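Local structure of putative Lipoprotein (Clostridium perfringens, 5J7R) at the interface of chains A and B and the interface of chains A and C. The protein probably serves as a lipid-anchored protein of the cell envelope, built around a domain of the sporulation and spore germination (GerMN) family. Sequence-based numbering; all coordinates share one arbitrary frame. Chains: chain A/B/C, Putative Lipoprotein.

Contact 1: the interface of chains A and B. Residues chain A 17-18, 20; chain B 40-43.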
# COMPACT_ATOMS: atom_id res chain seq x y z
N ILE A 17 7.79 0.39 18.23
CA ILE A 17 7.63 0.81 16.80
C ILE A 17 6.30 0.28 16.25
O ILE A 17 5.92 -0.87 16.50
CB ILE A 17 8.80 0.31 15.90
CG1 ILE A 17 10.16 0.77 16.47
CG2 ILE A 17 8.60 0.77 14.45
CD1 ILE A 17 11.38 0.34 15.68
N ALA A 18 5.58 1.13 15.50
CA ALA A 18 4.30 0.74 14.92
C ALA A 18 4.51 -0.31 13.84
O ALA A 18 5.47 -0.23 13.08
CB ALA A 18 3.59 1.95 14.33
N ASP A 20 2.47 -0.98 11.18
CA ASP A 20 1.55 -0.73 10.09
C ASP A 20 2.10 -1.43 8.87
O ASP A 20 3.28 -1.35 8.60
CB ASP A 20 1.34 0.77 9.80
CG ASP A 20 0.52 1.46 10.88
OD1 ASP A 20 0.27 0.84 11.95
OD2 ASP A 20 0.11 2.62 10.63
N PRO B 40 5.53 3.98 23.91
CA PRO B 40 5.90 4.93 22.86
C PRO B 40 5.98 4.22 21.52
O PRO B 40 6.60 3.15 21.42
CB PRO B 40 7.25 5.48 23.33
CG PRO B 40 7.82 4.40 24.17
CD PRO B 40 6.66 3.68 24.80
N LYS B 41 5.36 4.81 20.50
CA LYS B 41 5.29 4.23 19.16
C LYS B 41 5.52 5.24 18.05
O LYS B 41 5.07 6.38 18.12
CB LYS B 41 3.90 3.60 19.04
CG LYS B 41 3.44 3.04 17.70
CD LYS B 41 1.97 2.66 17.85
CE LYS B 41 1.33 2.06 16.60
NZ LYS B 41 -0.07 1.57 16.82
N ILE B 42 6.25 4.81 17.02
CA ILE B 42 6.55 5.64 15.87
C ILE B 42 5.93 5.02 14.62
O ILE B 42 5.93 3.80 14.47
CB ILE B 42 8.07 5.87 15.68
CG1 ILE B 42 8.82 4.54 15.54
CG2 ILE B 42 8.63 6.67 16.85
CD1 ILE B 42 10.32 4.69 15.33
N GLU B 43 5.41 5.87 13.73
CA GLU B 43 4.76 5.39 12.52
C GLU B 43 5.42 6.08 11.34
O GLU B 43 5.76 7.27 11.41
CB GLU B 43 3.30 5.82 12.51
CG GLU B 43 2.31 4.77 12.06
CD GLU B 43 0.82 5.24 12.07
OE1 GLU B 43 0.40 5.61 13.18
OE2 GLU B 43 0.04 5.21 11.06

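Contact 2: the interface of chains A and C. Residues chain A 63, 67, 73-76, 109, 112, 116; chain C 30-34, 42.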
# COMPACT_ATOMS: atom_id res chain seq x y z
N LEU A 63 -14.34 -9.04 -0.47
CA LEU A 63 -15.29 -9.94 0.21
C LEU A 63 -16.69 -9.77 -0.36
O LEU A 63 -17.40 -10.75 -0.56
CB LEU A 63 -15.31 -9.70 1.74
CG LEU A 63 -14.06 -10.04 2.53
CD1 LEU A 63 -14.22 -9.63 3.98
CD2 LEU A 63 -13.73 -11.52 2.44
N PRO A 67 -16.70 -15.12 -3.53
CA PRO A 67 -15.68 -16.10 -3.90
C PRO A 67 -15.71 -16.44 -5.38
O PRO A 67 -16.71 -16.17 -6.06
CB PRO A 67 -16.07 -17.33 -3.08
CG PRO A 67 -17.55 -17.21 -2.92
CD PRO A 67 -17.85 -15.74 -2.85
N LEU A 73 -16.61 -22.27 -2.30
CA LEU A 73 -16.96 -21.40 -1.18
C LEU A 73 -18.22 -20.58 -1.44
O LEU A 73 -18.59 -20.34 -2.59
CB LEU A 73 -15.78 -20.49 -0.87
CG LEU A 73 -14.45 -21.23 -0.66
CD1 LEU A 73 -13.31 -20.25 -0.39
CD2 LEU A 73 -14.54 -22.25 0.46
N ALA A 74 -18.88 -20.17 -0.36
CA ALA A 74 -20.10 -19.37 -0.43
C ALA A 74 -19.84 -17.94 0.05
O ALA A 74 -18.93 -17.71 0.86
CB ALA A 74 -21.19 -20.01 0.41
N PRO A 75 -20.64 -16.98 -0.45
CA PRO A 75 -20.46 -15.58 -0.02
C PRO A 75 -20.84 -15.35 1.45
O PRO A 75 -21.61 -16.14 2.03
CB PRO A 75 -21.41 -14.81 -0.95
CG PRO A 75 -22.40 -15.82 -1.43
CD PRO A 75 -21.63 -17.10 -1.53
N ILE A 76 -20.29 -14.29 2.02
CA ILE A 76 -20.54 -13.89 3.41
C ILE A 76 -21.38 -12.61 3.54
O ILE A 76 -21.88 -12.32 4.63
CB ILE A 76 -19.24 -13.76 4.24
CG1 ILE A 76 -18.29 -12.71 3.64
CG2 ILE A 76 -18.55 -15.11 4.32
CD1 ILE A 76 -17.07 -12.47 4.49
N LYS A 109 -24.79 -19.02 9.61
CA LYS A 109 -24.34 -18.23 8.46
C LYS A 109 -23.84 -16.86 8.93
O LYS A 109 -22.77 -16.40 8.49
CB LYS A 109 -25.48 -18.06 7.44
CG LYS A 109 -25.18 -17.33 6.16
CD LYS A 109 -24.32 -18.16 5.21
CE LYS A 109 -23.77 -17.28 4.06
NZ LYS A 109 -23.21 -17.99 2.87
N ALA A 112 -20.44 -17.05 10.50
CA ALA A 112 -19.38 -17.24 9.51
C ALA A 112 -19.04 -15.90 8.87
O ALA A 112 -17.88 -15.61 8.60
CB ALA A 112 -19.81 -18.24 8.45
N GLY A 116 -15.51 -14.27 9.12
CA GLY A 116 -14.85 -14.06 7.82
C GLY A 116 -14.32 -12.64 7.64
O GLY A 116 -13.21 -12.44 7.14
N TYR C 30 -11.34 -14.66 3.54
CA TYR C 30 -12.04 -15.74 4.22
C TYR C 30 -13.51 -15.71 3.89
O TYR C 30 -14.21 -14.77 4.26
CB TYR C 30 -11.84 -15.64 5.72
CG TYR C 30 -10.43 -15.90 6.15
CD1 TYR C 30 -9.51 -14.89 6.17
CD2 TYR C 30 -10.02 -17.18 6.54
CE1 TYR C 30 -8.20 -15.11 6.56
CE2 TYR C 30 -8.72 -17.42 6.94
CZ TYR C 30 -7.81 -16.38 6.95
OH TYR C 30 -6.51 -16.58 7.33
N PHE C 31 -13.96 -16.74 3.19
CA PHE C 31 -15.37 -16.88 2.81
C PHE C 31 -16.02 -18.01 3.60
O PHE C 31 -15.37 -18.67 4.41
CB PHE C 31 -15.51 -17.09 1.31
CG PHE C 31 -15.13 -15.90 0.51
CD1 PHE C 31 -16.01 -14.83 0.38
CD2 PHE C 31 -13.90 -15.83 -0.14
CE1 PHE C 31 -15.66 -13.71 -0.36
CE2 PHE C 31 -13.56 -14.72 -0.89
CZ PHE C 31 -14.44 -13.66 -1.00
N ASP C 32 -17.31 -18.21 3.36
CA ASP C 32 -18.07 -19.25 4.06
C ASP C 32 -17.79 -20.63 3.46
O ASP C 32 -18.11 -20.89 2.29
CB ASP C 32 -19.56 -18.91 3.98
CG ASP C 32 -20.43 -19.84 4.81
OD1 ASP C 32 -19.89 -20.66 5.59
OD2 ASP C 32 -21.66 -19.74 4.71
N GLY C 33 -17.19 -21.51 4.26
CA GLY C 33 -16.88 -22.89 3.84
C GLY C 33 -17.68 -23.92 4.65
O GLY C 33 -17.25 -25.06 4.80
N THR C 34 -18.86 -23.51 5.14
CA THR C 34 -19.71 -24.37 5.97
C THR C 34 -20.48 -25.48 5.22
O THR C 34 -21.03 -25.32 4.12
CB THR C 34 -20.67 -23.50 6.85
OG1 THR C 34 -19.92 -22.63 7.72
CG2 THR C 34 -21.58 -24.38 7.71
N ILE C 42 -14.94 -21.08 8.11
CA ILE C 42 -14.45 -20.17 7.07
C ILE C 42 -13.20 -20.77 6.42
O ILE C 42 -12.37 -21.37 7.10
CB ILE C 42 -14.17 -18.75 7.62
CG1 ILE C 42 -13.17 -18.79 8.78
CG2 ILE C 42 -15.48 -18.11 8.09
CD1 ILE C 42 -12.84 -17.43 9.38

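Contact 1: the interface of chains A and B
B:Glu43 turns CG almost into line with its own alpha hydrogen (chi1 -137°), well away from a staggered position, and from there runs on extended towards chain A. A:Asp20 holds CG anti to its carbonyl carbon, beside the backbone N, so that the two carboxylates meet obliquely, with their planes 60° apart. The region that receives chain A is the start of strand 42-50 and the loop leading into it, in a domain of the sporulation and spore germination family; chain A contributes the irregular segment near its first ordered residue. The whole A-B interface is not an exact two-fold, and the structure alone does not show whether it forms outside the crystal. A:Asp20 OD2 lies 2.6 Å from B:Glu43 OE2. Two ionised carboxylates would repel each other at this separation, so one may carry a proton and donate to the other, although the coordinates show no hydrogens. B:Lys41 could ease the negative charge, with NZ 4.9 Å from A:Asp20 OD1, but this is too long for a direct salt bridge.

A backbone hydrogen bond ties the segments: A:Ala18 N donates to the carbonyl O of B:Ile42, with 2.9 Å between N and O. The bond is moderately bent, 153° at the hydrogen, and the donor lies in the plane of the carbonyl. Flanking it, A:Ile17 and B:Ile42 lie side by side and point the same way. A:Ile17 sets CG2 anti to its backbone N, and this branch meets B:Ile42 CG1 at 3.9 Å. B:Ile42 keeps CG1 in the crowded position between its backbone N and carbonyl carbon, which brings CD1 alongside A:Ile17 CG1 at 4.1 Å.

The methyl of A:Ala18 points to the other flank. It rests along the extended aliphatic chain of B:Lys41, with 3.5 Å between A:Ala18 CB and B:Lys41 CG. B:Glu43 CG approaches the same methyl, 3.8 Å from A:Ala18 CB.

Contact 2: the interface of chains A and C
Two acceptors, one from each chain, grip the amino nitrogen NZ of A:Lys109. Its own chain supplies the carbonyl of A:Pro75, 2.6 Å from NZ to O and nearly along the C=O axis; chain C supplies the carboxylate of C:Asp32, where NZ reaches the anti lone pair of OD2 at 3.0 Å in a salt bridge. A bend at chi2 (73°) curls the lysine out of helix 107-121 towards this oxygen. The other oxygen, OD1, is occupied within chain C: the hydroxyl of C:Thr34 takes its syn lone pair, 2.9 Å from OG1 to OD1, while C:Thr34 N comes from above the carboxylate plane. The acid is thus fixed in rotation, and the lysine probably favours its ionised form.

In this two-fold, possibly dimeric interface, the end of chain C strand 24-32 lies against chain A. An antiparallel bridge pairs the backbones of A:Ala74 and C:Asp32. A:Ala74 N donates almost straight (172° at the hydrogen) to C:Asp32 O at 2.9 Å, and C:Asp32 N returns a more bent bond to A:Ala74 O. A:Ile76 adds its CG2 branch, 3.9 Å from C:Phe31 CA.

C:Phe31, with CG anti to its carbonyl carbon, inserts its ring between A:Leu63 and A:Pro67. A:Leu63 CD2 lies over one face towards the rim, and A:Pro67 N lies 3.6 Å from CE1 over the opposite face. In the ring plane, the edge atom C:Phe31 CE1 meets A:Leu63 O at 3.4 Å.

The C-alpha centres of contact 1 and contact 2 lie about 33 Å apart, so chain A meets its two neighbours at separate places. Contact 1 uses the start of strand 42-50 and the loop before it, contact 2 mainly the end of strand 24-32, and residue 42 of the partner takes part in both. Contact 2 belongs to a two-fold interface, so chain A's own strands make the twin contact on chain C, an exchange that plausibly defines a dimer. Contact 1, outside that symmetry, would join such pairs within the deposited four-copy assembly, whose biological relevance the structure alone does not show.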